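Zinc chaperone AztD (Citrobacter koseri, PDB 6CMK) acts as a periplasmic zinc chaperone that hands one zinc ion directly to the solute-binding protein AztC of the AztABCD zinc transport system. Local coordinates at residues Ala86-Thr91 with Pro116-Gly121; Gly222-Leu227 with Leu235-Asn240; Asp278-Val283 with Ile294-Arg299; His302-Pro307 with Ile355-Asn360; Arg337-Tyr342 with Val364-Lys369. All blocks are in the same frame, centred on the assembly; numbering follows the deposited sequence. Where two conformers were deposited one is given.

Contact 1: Ala86-Thr91 with Pro116-Gly121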
# COMPACT_ATOMS: atom_id res chain seq x y z
N ALA B 86 1.64 32.21 12.79
CA ALA B 86 3.07 32.37 12.99
C ALA B 86 3.86 32.42 11.69
O ALA B 86 5.07 32.68 11.73
CB ALA B 86 3.60 31.22 13.86
N GLY B 87 3.22 32.17 10.55
CA GLY B 87 3.89 32.26 9.27
C GLY B 87 4.85 31.12 8.97
O GLY B 87 5.82 31.32 8.24
N VAL B 88 4.60 29.93 9.51
CA VAL B 88 5.57 28.85 9.39
C VAL B 88 4.83 27.52 9.38
O VAL B 88 3.76 27.38 9.96
CB VAL B 88 6.60 28.89 10.53
CG1 VAL B 88 5.92 28.61 11.87
CG2 VAL B 88 7.74 27.91 10.28
N VAL B 89 5.44 26.54 8.72
CA VAL B 89 5.02 25.15 8.81
C VAL B 89 6.23 24.37 9.32
O VAL B 89 7.32 24.46 8.74
CB VAL B 89 4.54 24.59 7.46
CG1 VAL B 89 4.01 23.17 7.62
CG2 VAL B 89 3.48 25.50 6.86
N SER B 90 6.05 23.66 10.43
CA SER B 90 7.10 22.83 11.01
C SER B 90 6.87 21.39 10.58
O SER B 90 5.77 21.01 10.21
CB SER B 90 7.11 22.91 12.54
OG SER B 90 7.36 24.22 12.98
N THR B 91 7.94 20.60 10.66
CA THR B 91 7.91 19.23 10.17
C THR B 91 8.47 18.30 11.23
O THR B 91 9.53 18.57 11.81
CB THR B 91 8.70 19.12 8.87
OG1 THR B 91 10.09 19.22 9.15
CG2 THR B 91 8.30 20.24 7.95
N PRO B 116 14.60 19.69 10.62
CA PRO B 116 15.02 21.07 10.34
C PRO B 116 14.17 21.77 9.30
O PRO B 116 14.19 23.00 9.23
CB PRO B 116 16.47 20.91 9.86
CG PRO B 116 16.54 19.51 9.34
CD PRO B 116 15.61 18.71 10.21
N LEU B 117 13.43 21.02 8.47
CA LEU B 117 12.62 21.65 7.44
C LEU B 117 11.54 22.52 8.05
O LEU B 117 10.69 22.04 8.81
CB LEU B 117 11.97 20.60 6.54
CG LEU B 117 11.01 21.21 5.50
CD1 LEU B 117 11.80 21.93 4.43
CD2 LEU B 117 10.15 20.16 4.85
N GLU B 118 11.57 23.80 7.68
CA GLU B 118 10.48 24.73 7.93
C GLU B 118 10.09 25.37 6.61
O GLU B 118 10.96 25.69 5.79
CB GLU B 118 10.86 25.83 8.92
CG GLU B 118 11.12 25.38 10.33
CD GLU B 118 11.36 26.56 11.25
OE1 GLU B 118 11.54 27.69 10.74
OE2 GLU B 118 11.35 26.38 12.49
N LEU B 119 8.80 25.57 6.42
CA LEU B 119 8.27 26.34 5.30
C LEU B 119 7.74 27.65 5.85
O LEU B 119 6.90 27.65 6.75
CB LEU B 119 7.14 25.59 4.59
CG LEU B 119 7.41 24.12 4.26
CD1 LEU B 119 6.18 23.49 3.64
CD2 LEU B 119 8.62 24.02 3.34
N THR B 120 8.21 28.77 5.29
CA THR B 120 7.82 30.07 5.79
C THR B 120 7.13 30.89 4.72
O THR B 120 7.46 30.80 3.53
CB THR B 120 9.03 30.84 6.33
OG1 THR B 120 9.95 31.09 5.26
CG2 THR B 120 9.71 30.04 7.42
N GLY B 121 6.14 31.64 5.16
CA GLY B 121 5.39 32.54 4.30
C GLY B 121 4.18 33.02 5.06
O GLY B 121 3.82 32.51 6.12
O HOH W 1 10.10 24.15 13.22
O HOH W 2 10.46 21.90 11.55
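Leu117 O is held from two directions: Thr91 OG1 donates to it at 2.9 Å, in the carbonyl plane and on a lone pair, while a water that accepts from Thr91 N lies 2.8 Å from the same Leu117 O, placed to donate. With chi1 at 72°, Thr91 OG1 sits between its backbone N and carbonyl carbon. The methyl of this threonine also lies against Leu117, Thr91 CG2 meeting Leu117 CD2 at 3.6 Å as the two side chains cross at about a right angle. Further along, Val89 and Leu119 form a hydrogen-bonded antiparallel pair, with Val89 N 2.7 Å from Leu119 O and Leu119 N returning a bond to Val89 O. Strands 88-100 and 113-120 are the third and outermost strands of one blade of the beta propeller. Val89 and Leu119 point off the face that meets the next blade, where Gln136 touches both and Phe138 and Leu147 pack on Leu119. On the other face Val88 CG2 lies 3.8 Å from Glu118 OE1 and 4.1 Å from Thr120 CG2. Beside them a water links Ser90 OG, which also bonds Gln83 NE2, to Glu118 OE2 at 2.7 Å. Gly87, at positive phi, forms a G1 beta bulge with Val88 opposite Gln83. Its carbonyl O accepts from Gly121 N at 3.1 Å, the donor standing 45° above the carbonyl plane.

Contact 2: Gly222-Leu227 with Leu235-Asn240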
# COMPACT_ATOMS: atom_id res chain seq x y z
N GLY B 222 -7.66 7.32 -2.77
CA GLY B 222 -7.01 6.53 -3.80
C GLY B 222 -6.44 7.44 -4.86
O GLY B 222 -5.83 8.48 -4.57
N ASP B 223 -6.64 7.07 -6.13
CA ASP B 223 -6.05 7.81 -7.24
C ASP B 223 -6.83 9.05 -7.64
O ASP B 223 -6.47 9.70 -8.63
CB ASP B 223 -5.88 6.88 -8.45
CG ASP B 223 -7.18 6.59 -9.18
OD1 ASP B 223 -8.29 6.85 -8.67
OD2 ASP B 223 -7.07 6.08 -10.32
N THR B 224 -7.86 9.44 -6.88
CA THR B 224 -8.74 10.54 -7.25
C THR B 224 -8.69 11.61 -6.17
O THR B 224 -8.77 11.31 -4.98
CB THR B 224 -10.18 10.05 -7.45
OG1 THR B 224 -10.18 9.07 -8.50
CG2 THR B 224 -11.11 11.20 -7.84
N PHE B 225 -8.52 12.86 -6.60
CA PHE B 225 -8.54 13.99 -5.68
C PHE B 225 -9.76 14.85 -5.97
O PHE B 225 -10.13 15.05 -7.13
CB PHE B 225 -7.26 14.83 -5.79
CG PHE B 225 -6.97 15.62 -4.57
CD1 PHE B 225 -7.52 16.88 -4.42
CD2 PHE B 225 -6.20 15.09 -3.55
CE1 PHE B 225 -7.29 17.60 -3.28
CE2 PHE B 225 -5.96 15.81 -2.41
CZ PHE B 225 -6.51 17.07 -2.27
N ALA B 226 -10.40 15.34 -4.92
CA ALA B 226 -11.63 16.11 -5.07
C ALA B 226 -11.49 17.51 -4.50
O ALA B 226 -10.89 17.71 -3.44
CB ALA B 226 -12.80 15.40 -4.38
N LEU B 227 -12.04 18.48 -5.23
CA LEU B 227 -12.20 19.86 -4.78
C LEU B 227 -13.68 20.19 -4.88
O LEU B 227 -14.31 19.93 -5.91
CB LEU B 227 -11.38 20.84 -5.64
CG LEU B 227 -9.89 20.53 -5.85
CD1 LEU B 227 -9.29 21.53 -6.83
CD2 LEU B 227 -9.13 20.55 -4.54
N LEU B 235 -12.97 16.48 -9.92
CA LEU B 235 -12.32 15.21 -9.65
C LEU B 235 -11.08 15.14 -10.52
O LEU B 235 -11.17 15.37 -11.73
CB LEU B 235 -13.25 14.03 -9.95
CG LEU B 235 -14.51 13.98 -9.07
CD1 LEU B 235 -15.41 12.83 -9.46
CD2 LEU B 235 -14.13 13.87 -7.60
N ILE B 236 -9.94 14.86 -9.90
CA ILE B 236 -8.63 14.93 -10.56
C ILE B 236 -7.97 13.56 -10.53
O ILE B 236 -7.94 12.91 -9.48
CB ILE B 236 -7.71 15.97 -9.88
CG1 ILE B 236 -8.45 17.31 -9.65
CG2 ILE B 236 -6.46 16.21 -10.72
CD1 ILE B 236 -7.73 18.20 -8.67
N THR B 237 -7.42 13.15 -11.67
CA THR B 237 -6.59 11.95 -11.76
C THR B 237 -5.39 12.27 -12.64
O THR B 237 -5.44 13.18 -13.46
CB THR B 237 -7.33 10.77 -12.39
OG1 THR B 237 -7.83 11.17 -13.67
CG2 THR B 237 -8.49 10.31 -11.52
N GLN B 238 -4.31 11.50 -12.46
CA GLN B 238 -3.16 11.61 -13.35
C GLN B 238 -2.66 10.22 -13.68
O GLN B 238 -2.47 9.39 -12.78
CB GLN B 238 -2.01 12.41 -12.74
CG GLN B 238 -0.84 12.58 -13.72
CD GLN B 238 0.34 13.32 -13.14
OE1 GLN B 238 0.67 13.17 -11.97
NE2 GLN B 238 0.98 14.13 -13.97
N LYS B 239 -2.43 9.97 -14.96
CA LYS B 239 -1.74 8.75 -15.36
C LYS B 239 -0.37 9.14 -15.89
O LYS B 239 0.48 9.58 -15.11
CB LYS B 239 -2.62 7.98 -16.33
CG LYS B 239 -3.83 7.42 -15.59
CD LYS B 239 -4.73 6.56 -16.45
CE LYS B 239 -6.12 6.45 -15.84
NZ LYS B 239 -6.12 5.77 -14.51
N ASN B 240 -0.12 9.01 -17.19
CA ASN B 240 1.22 9.27 -17.70
C ASN B 240 1.26 10.52 -18.58
O ASN B 240 2.06 10.62 -19.50
CB ASN B 240 1.74 8.04 -18.44
CG ASN B 240 2.15 6.94 -17.47
OD1 ASN B 240 2.91 7.19 -16.54
ND2 ASN B 240 1.62 5.75 -17.66
O HOH W 3 -4.30 9.60 -10.33
O HOH W 4 -5.28 7.41 -12.24
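Phe225 and Ile236 face each other as a hydrogen-bonded antiparallel pair in the beta hairpin of strands 224-228 and 232-237, the second and third strands of a propeller blade. Phe225 N gives to Ile236 O at 2.9 Å, and Ile236 N gives back to Phe225 O. The two sides of this hairpin have different relief. On one, the Leu235 side chain leans across, and its CD2 drops into the notch left between two small neighbours, 3.8 Å from Ala226 CB and 4.0 Å from Thr224 CG2. Phe271 of the next blade closes over Ala226 and Leu235. On the other side the bumps are larger: Ile236 CD1 reaches past the Phe225 carbonyl to touch Leu227 CD1 at 4.1 Å, their side chains crossing obliquely. Leu227 CD2 fits against the edge of the Phe225 ring, in its plane, and Tyr175 packs against Phe225 and Ile236. Nearer the mouth of the hairpin Thr237 lies side by side with Thr224, pointing the same way, and its CG2 fills the angle between Asp223 O, at 3.6 Å, and Thr224 OG1. That hydroxyl donates to Asp223 OD1, arriving 41° above the carboxylate plane, and OD1 also takes a bond from Gln269 NE2. Asp223 OD2 stays 4.3 Å from Lys239 NZ, too far for a salt bridge, and a water bridges them, placed to donate to Asp223 OD2 and accepting from Lys239 NZ at 2.9 Å.

Contact 3: Asp278-Val283 with Ile294-Arg299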
# COMPACT_ATOMS: atom_id res chain seq x y z
N ASP B 278 -25.75 20.59 9.29
CA ASP B 278 -26.20 19.36 9.95
C ASP B 278 -26.44 18.23 8.95
O ASP B 278 -27.15 17.27 9.27
CB ASP B 278 -27.45 19.61 10.79
CG ASP B 278 -28.65 20.04 9.96
OD1 ASP B 278 -28.52 20.21 8.73
OD2 ASP B 278 -29.74 20.20 10.55
N ARG B 279 -25.84 18.30 7.77
CA ARG B 279 -25.96 17.25 6.78
C ARG B 279 -24.58 16.92 6.24
O ARG B 279 -23.68 17.76 6.26
CB ARG B 279 -26.86 17.68 5.62
CG ARG B 279 -28.32 17.83 5.98
CD ARG B 279 -29.05 18.69 4.97
NE ARG B 279 -30.49 18.52 5.07
CZ ARG B 279 -31.38 19.22 4.37
NH1 ARG B 279 -32.68 18.98 4.52
NH2 ARG B 279 -30.98 20.16 3.53
N ILE B 280 -24.41 15.67 5.79
CA ILE B 280 -23.22 15.28 5.04
C ILE B 280 -23.68 14.56 3.78
O ILE B 280 -24.81 14.06 3.70
CB ILE B 280 -22.26 14.37 5.85
CG1 ILE B 280 -22.96 13.09 6.34
CG2 ILE B 280 -21.66 15.14 7.02
CD1 ILE B 280 -22.03 12.11 7.08
N ILE B 281 -22.80 14.53 2.78
CA ILE B 281 -23.04 13.72 1.59
C ILE B 281 -21.90 12.73 1.44
O ILE B 281 -20.74 13.01 1.76
CB ILE B 281 -23.20 14.55 0.29
CG1 ILE B 281 -22.07 15.56 0.13
CG2 ILE B 281 -24.57 15.20 0.25
CD1 ILE B 281 -21.97 16.10 -1.28
N LEU B 282 -22.26 11.56 0.94
CA LEU B 282 -21.33 10.50 0.60
C LEU B 282 -21.27 10.43 -0.92
O LEU B 282 -22.32 10.41 -1.58
CB LEU B 282 -21.78 9.16 1.17
CG LEU B 282 -21.69 8.89 2.68
CD1 LEU B 282 -22.35 9.96 3.52
CD2 LEU B 282 -22.34 7.53 2.93
N VAL B 283 -20.06 10.41 -1.47
CA VAL B 283 -19.87 10.51 -2.91
C VAL B 283 -19.00 9.35 -3.36
O VAL B 283 -17.90 9.15 -2.83
CB VAL B 283 -19.22 11.85 -3.32
CG1 VAL B 283 -19.27 12.01 -4.82
CG2 VAL B 283 -19.93 13.01 -2.63
N ILE B 294 -26.90 12.12 4.20
CA ILE B 294 -27.20 11.71 5.57
C ILE B 294 -27.54 12.95 6.39
O ILE B 294 -26.77 13.92 6.42
CB ILE B 294 -26.05 10.93 6.24
CG1 ILE B 294 -25.79 9.63 5.47
CG2 ILE B 294 -26.39 10.64 7.71
CD1 ILE B 294 -24.63 8.83 5.99
N GLN B 295 -28.69 12.91 7.05
CA GLN B 295 -29.12 13.98 7.94
C GLN B 295 -28.63 13.69 9.36
O GLN B 295 -28.90 12.61 9.90
CB GLN B 295 -30.64 14.09 7.93
CG GLN B 295 -31.19 15.11 8.91
CD GLN B 295 -30.87 16.52 8.50
OE1 GLN B 295 -31.25 16.97 7.41
NE2 GLN B 295 -30.18 17.25 9.36
N LEU B 296 -27.91 14.66 9.95
CA LEU B 296 -27.44 14.48 11.31
C LEU B 296 -28.45 15.06 12.29
O LEU B 296 -29.14 16.04 11.98
CB LEU B 296 -26.10 15.18 11.51
CG LEU B 296 -25.03 14.85 10.48
CD1 LEU B 296 -23.84 15.79 10.65
CD2 LEU B 296 -24.61 13.40 10.61
N PRO B 297 -28.56 14.47 13.48
CA PRO B 297 -29.51 15.02 14.46
C PRO B 297 -29.14 16.41 14.95
O PRO B 297 -30.04 17.21 15.22
CB PRO B 297 -29.50 13.99 15.60
CG PRO B 297 -28.30 13.15 15.39
CD PRO B 297 -27.93 13.22 13.94
N THR B 298 -27.85 16.72 15.09
CA THR B 298 -27.39 18.05 15.43
C THR B 298 -26.23 18.41 14.50
O THR B 298 -25.88 17.65 13.60
CB THR B 298 -26.96 18.16 16.90
OG1 THR B 298 -25.92 17.21 17.17
CG2 THR B 298 -28.13 17.89 17.83
N ARG B 299 -25.63 19.57 14.73
CA ARG B 299 -24.64 20.09 13.80
C ARG B 299 -23.30 19.37 13.91
O ARG B 299 -22.88 18.93 14.98
CB ARG B 299 -24.46 21.59 14.02
CG ARG B 299 -25.58 22.40 13.41
CD ARG B 299 -25.58 23.83 13.89
NE ARG B 299 -25.94 23.93 15.30
CZ ARG B 299 -25.96 25.06 15.99
NH1 ARG B 299 -25.63 26.20 15.39
NH2 ARG B 299 -26.31 25.06 17.27
O HOH W 5 -29.66 19.29 12.86
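Arg279 NE donates to Gln295 OE1 at 2.9 Å, the oxygen meeting the rim of the guanidinium only 14° out of its plane, while the guanidinium and amide planes stand 56° apart. Arg279 reaches out as an extended chain from CG to NE. Gln295 instead bends, chi2 at 70° turning CD toward Asp278 and Arg279, and its NE2 is then tied to Leu296 O of its own segment by a nearly straight bond of 3.1 Å. Both ends of the amide are thereby engaged, which fixes which way round it sits. Beneath this polar face the backbones set the spacing: Ile280 and Ile294 exchange a pair of hydrogen bonds, and Leu296 N reaches Asp278 O at 2.8 Å. The opposite face is apolar. Ile280 and Ile294 lie side by side, with Ile280 CG1 3.8 Å from Ile294 CB, and Leu282 CD1 meets Ile294 CD1 at 3.5 Å. This hairpin joins the third and outermost strands of a propeller blade. Its isoleucine face turns to the following blade: Ile280 rests on Val315 of strand 312-317, Ile294 and Leu296 on Ile332 of strand 331-337, and beyond the hairpin Arg299 forms a salt bridge with Glu318.

Contact 4: His302-Pro307 with Ile355-Asn360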
# COMPACT_ATOMS: atom_id res chain seq x y z
N HIS B 302 -16.89 17.59 13.50
CA HIS B 302 -15.71 17.03 12.84
C HIS B 302 -16.07 15.70 12.20
O HIS B 302 -17.03 15.05 12.61
CB HIS B 302 -14.57 16.84 13.85
CG HIS B 302 -13.24 16.56 13.23
ND1 HIS B 302 -12.44 15.51 13.63
CD2 HIS B 302 -12.58 17.18 12.22
CE1 HIS B 302 -11.33 15.51 12.90
NE2 HIS B 302 -11.39 16.51 12.04
N PHE B 303 -15.31 15.30 11.18
CA PHE B 303 -15.45 13.93 10.71
C PHE B 303 -14.11 13.41 10.20
O PHE B 303 -13.20 14.18 9.87
CB PHE B 303 -16.57 13.77 9.65
CG PHE B 303 -16.55 14.75 8.47
CD1 PHE B 303 -15.44 15.49 8.11
CD2 PHE B 303 -17.72 14.90 7.72
CE1 PHE B 303 -15.50 16.36 7.02
CE2 PHE B 303 -17.78 15.75 6.64
CZ PHE B 303 -16.67 16.48 6.28
N VAL B 304 -13.98 12.08 10.21
CA VAL B 304 -12.78 11.39 9.72
C VAL B 304 -13.21 10.03 9.19
O VAL B 304 -14.25 9.49 9.58
CB VAL B 304 -11.68 11.18 10.79
CG1 VAL B 304 -11.24 12.48 11.45
CG2 VAL B 304 -12.14 10.16 11.86
N VAL B 305 -12.38 9.45 8.31
CA VAL B 305 -12.63 8.09 7.85
C VAL B 305 -11.89 7.11 8.75
O VAL B 305 -10.94 7.45 9.45
CB VAL B 305 -12.24 7.89 6.36
CG1 VAL B 305 -12.91 8.94 5.47
CG2 VAL B 305 -10.72 7.88 6.17
N ASP B 306 -12.34 5.86 8.73
CA ASP B 306 -11.62 4.80 9.41
C ASP B 306 -10.67 4.18 8.38
O ASP B 306 -11.14 3.60 7.40
CB ASP B 306 -12.57 3.75 9.96
CG ASP B 306 -11.87 2.77 10.91
OD1 ASP B 306 -10.75 2.31 10.59
OD2 ASP B 306 -12.47 2.43 11.95
N PRO B 307 -9.36 4.33 8.54
CA PRO B 307 -8.42 3.80 7.54
C PRO B 307 -8.27 2.30 7.59
O PRO B 307 -7.85 1.70 6.59
CB PRO B 307 -7.10 4.50 7.89
CG PRO B 307 -7.21 4.79 9.35
CD PRO B 307 -8.66 5.03 9.64
N ILE B 355 -11.48 13.96 16.00
CA ILE B 355 -11.41 12.50 15.95
C ILE B 355 -10.12 12.07 15.26
O ILE B 355 -9.74 12.63 14.23
CB ILE B 355 -12.61 11.90 15.19
CG1 ILE B 355 -13.95 12.55 15.53
CG2 ILE B 355 -12.67 10.40 15.44
CD1 ILE B 355 -15.02 12.25 14.45
N ALA B 356 -9.49 11.02 15.79
CA ALA B 356 -8.48 10.26 15.05
C ALA B 356 -8.72 8.77 15.24
O ALA B 356 -9.41 8.35 16.17
CB ALA B 356 -7.05 10.60 15.51
N VAL B 357 -8.13 7.97 14.35
CA VAL B 357 -8.24 6.51 14.43
C VAL B 357 -6.84 5.91 14.39
O VAL B 357 -6.03 6.28 13.53
CB VAL B 357 -9.09 5.93 13.28
CG1 VAL B 357 -9.26 4.42 13.47
CG2 VAL B 357 -10.45 6.61 13.20
N ALA B 358 -6.57 4.98 15.30
CA ALA B 358 -5.31 4.24 15.32
C ALA B 358 -5.60 2.80 15.69
O ALA B 358 -6.25 2.54 16.71
CB ALA B 358 -4.30 4.83 16.30
N ASP B 359 -5.12 1.86 14.87
CA ASP B 359 -5.25 0.42 15.12
C ASP B 359 -6.74 0.12 15.28
O ASP B 359 -7.52 0.42 14.37
CB ASP B 359 -4.37 0.03 16.30
CG ASP B 359 -4.03 -1.45 16.32
OD1 ASP B 359 -4.16 -2.11 15.26
OD2 ASP B 359 -3.64 -1.96 17.39
N ASN B 360 -7.18 -0.43 16.41
CA ASN B 360 -8.58 -0.77 16.60
C ASN B 360 -9.26 0.17 17.60
O ASN B 360 -10.20 -0.22 18.29
CB ASN B 360 -8.70 -2.22 17.05
CG ASN B 360 -8.15 -3.18 16.01
OD1 ASN B 360 -8.17 -2.90 14.80
ND2 ASN B 360 -7.64 -4.32 16.47
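Val304 CG2 packs 3.6 Å from Ile355 CG2 and also comes within 4.2 Å of Val357 CG2, so one methyl touches both residues that strand 355-358 turns toward it. Val304 CG2 occupies the place between backbone N and carbonyl carbon, leaving CG1 beside Ile355 O. Ile355 in turn slides CD1 under the backbone at Phe303 CA, and Val357 CB is met by Pro307 CD at 3.8 Å. Strands 302-305 and 355-358 run nearly parallel, 20° apart, with axes 6.8 Å from each other at their closest. They belong to the innermost strands of two successive propeller blades, joined by side chains rather than as one sheet. At one edge the carboxylate of Asp306 lies across Val357 CG1, held by Arg309 and Tyr314; close by, Pro307 O forms a hydrogen bond with Ser343 of the second copy of the protein in the crystal assembly. At the other edge His302, with CG anti to its backbone N, lays its ring alongside Ile355 in the opposite direction. Ile355 N donates to His302 ND1 at 3.0 Å, with an N-H...N angle of 171° and a tilt of 21° from the ring plane. Because ND1 accepts here, it carries no proton, which is consistent with a neutral imidazole protonated on NE2.

Contact 5: Arg337-Tyr342 with Val364-Lys369. With EDO (1,2-ethanediol), chain L.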
# COMPACT_ATOMS: atom_id res chain seq x y z
N ARG B 337 -22.42 8.75 23.32
CA ARG B 337 -22.03 10.00 23.95
C ARG B 337 -20.59 9.90 24.45
O ARG B 337 -20.23 8.96 25.15
CB ARG B 337 -22.97 10.32 25.11
CG ARG B 337 -22.67 11.64 25.80
CD ARG B 337 -23.85 12.11 26.63
NE ARG B 337 -24.93 12.57 25.76
CZ ARG B 337 -24.91 13.74 25.13
NH1 ARG B 337 -23.89 14.58 25.27
NH2 ARG B 337 -25.93 14.08 24.34
N VAL B 338 -19.77 10.89 24.08
CA VAL B 338 -18.36 10.91 24.43
C VAL B 338 -17.99 12.11 25.29
O VAL B 338 -17.21 11.97 26.24
CB VAL B 338 -17.48 10.87 23.16
CG1 VAL B 338 -16.00 10.99 23.51
CG2 VAL B 338 -17.77 9.60 22.38
N THR B 339 -18.51 13.29 24.97
CA THR B 339 -18.24 14.50 25.74
C THR B 339 -19.56 15.16 26.12
O THR B 339 -20.64 14.77 25.66
CB THR B 339 -17.34 15.48 24.95
OG1 THR B 339 -18.05 16.00 23.82
CG2 THR B 339 -16.05 14.79 24.45
N ASP B 340 -19.49 16.16 27.01
CA ASP B 340 -20.60 17.08 27.15
C ASP B 340 -20.83 17.78 25.81
O ASP B 340 -19.93 17.84 24.97
CB ASP B 340 -20.33 18.12 28.23
CG ASP B 340 -20.49 17.57 29.63
OD1 ASP B 340 -21.38 16.73 29.86
OD2 ASP B 340 -19.71 17.99 30.52
N PRO B 341 -22.02 18.34 25.60
CA PRO B 341 -22.25 19.09 24.36
C PRO B 341 -21.24 20.21 24.18
O PRO B 341 -20.76 20.81 25.15
CB PRO B 341 -23.67 19.64 24.53
CG PRO B 341 -24.32 18.73 25.49
CD PRO B 341 -23.23 18.29 26.43
N TYR B 342 -20.90 20.46 22.92
CA TYR B 342 -20.17 21.65 22.50
C TYR B 342 -21.06 22.40 21.52
O TYR B 342 -20.77 22.44 20.32
CB TYR B 342 -18.82 21.27 21.85
CG TYR B 342 -17.65 20.90 22.76
CD1 TYR B 342 -17.57 19.65 23.38
CD2 TYR B 342 -16.58 21.77 22.92
CE1 TYR B 342 -16.47 19.31 24.17
CE2 TYR B 342 -15.49 21.44 23.70
CZ TYR B 342 -15.43 20.21 24.32
OH TYR B 342 -14.32 19.91 25.09
N VAL B 364 -10.90 10.73 20.62
CA VAL B 364 -11.67 11.96 20.54
C VAL B 364 -11.08 12.93 21.55
O VAL B 364 -11.08 12.65 22.76
CB VAL B 364 -13.16 11.74 20.83
CG1 VAL B 364 -13.91 13.07 20.78
CG2 VAL B 364 -13.76 10.75 19.83
N THR B 365 -10.58 14.07 21.08
CA THR B 365 -10.07 15.06 22.00
C THR B 365 -11.22 15.77 22.69
O THR B 365 -12.29 15.98 22.11
CB THR B 365 -9.18 16.08 21.30
OG1 THR B 365 -9.92 16.76 20.27
CG2 THR B 365 -7.97 15.39 20.69
N ASP B 366 -11.01 16.10 23.96
CA ASP B 366 -11.99 16.80 24.78
C ASP B 366 -11.24 17.99 25.35
O ASP B 366 -10.81 17.98 26.51
CB ASP B 366 -12.57 15.91 25.87
CG ASP B 366 -13.78 16.52 26.55
OD1 ASP B 366 -13.98 17.74 26.38
OD2 ASP B 366 -14.52 15.80 27.25
N PRO B 367 -11.05 19.05 24.55
CA PRO B 367 -10.10 20.11 24.97
C PRO B 367 -10.46 20.76 26.30
O PRO B 367 -9.55 21.03 27.09
CB PRO B 367 -10.15 21.10 23.80
CG PRO B 367 -11.27 20.68 22.91
CD PRO B 367 -11.52 19.23 23.17
N LEU B 368 -11.74 20.99 26.57
CA LEU B 368 -12.12 21.66 27.81
C LEU B 368 -11.86 20.81 29.04
O LEU B 368 -11.85 21.35 30.15
CB LEU B 368 -13.59 22.07 27.75
CG LEU B 368 -13.96 23.03 26.62
CD1 LEU B 368 -15.39 23.53 26.78
CD2 LEU B 368 -12.98 24.19 26.53
N LYS B 369 -11.67 19.50 28.89
CA LYS B 369 -11.38 18.62 30.01
C LYS B 369 -9.94 18.12 30.02
O LYS B 369 -9.59 17.30 30.87
CB LYS B 369 -12.34 17.43 30.00
CG LYS B 369 -13.81 17.80 30.09
CD LYS B 369 -14.21 18.31 31.47
CE LYS B 369 -15.71 18.56 31.55
NZ LYS B 369 -16.51 17.31 31.40
C1 EDO L . -19.70 10.13 28.66
O1 EDO L . -20.64 9.07 28.88
C2 EDO L . -20.31 11.46 29.06
O2 EDO L . -19.43 12.53 28.71
O HOH W 6 -15.50 13.31 28.09
O HOH W 7 -16.77 16.98 28.18
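Tyr342 OH is fastened to Asp366 OD1 by a short hydrogen bond of 2.5 Å, the hydroxyl donating and meeting the oxygen nearly along its C-O bond. Here the loop that leaves one propeller blade after strand 331-337 leans on the end of the second strand of the next, 361-366, where the chain turns into a short 3-10 segment. The tyrosine side is the tight one. The same OH accepts from Leu368 N at 3.2 Å, so a single oxygen of the buried Tyr342 ties the loop both to the aspartate and to the backbone of the 3-10 segment. Asp366 OD1 lies at the ring edge in its plane, with carboxylate and ring planes 62° apart. Leu368 approaches tip to tip, its CG 3.7 Å from Tyr342 CE2, and Pro367 CD lies obliquely by the ring. Thr339 CG2 touches Asp366 OD2 at 3.3 Å. Val338 and Val364 also meet tip to tip, CG1 of Val338 4.0 Å from Val364 CB, with Phe316 against both. The looser side begins with two waters that donate to Asp366 OD2, one bridging to Val338 O, the other accepting from Asp340 N and Lys369 NZ. Lys369 is bent at chi2 and again at chi4 (65°), which sets NZ beside Asp340 OD2, but at 3.4 Å this exposed salt bridge is weak. Farther out an ethanediol, probably from the crystallisation liquor, adds a weak bond of 3.4 Å from its O2 to Val338 O.

The contacts follow the chain around an eight-bladed propeller of antiparallel sheets. Contacts 1, 2 and 3 come in series, each inside a single blade; contacts 4 and 5 interleave, and both join the blade that opens with strand 300-305 to the one that opens with strand 355-358, one at the inner strands and one farther out, their centres about 16 Å apart. Contact 3 abuts contact 4 through Ile280 CG2 and Phe303 CE2, 3.9 Å apart. Contacts 1 and 3 lie on opposite sides of the chain's centre, about 35 Å between centres. Contacts 2 and 4 both touch the second copy in the crystal assembly. Contacts 1-3 thus represent the pairing that builds a blade, contacts 4 and 5 the packing between blades.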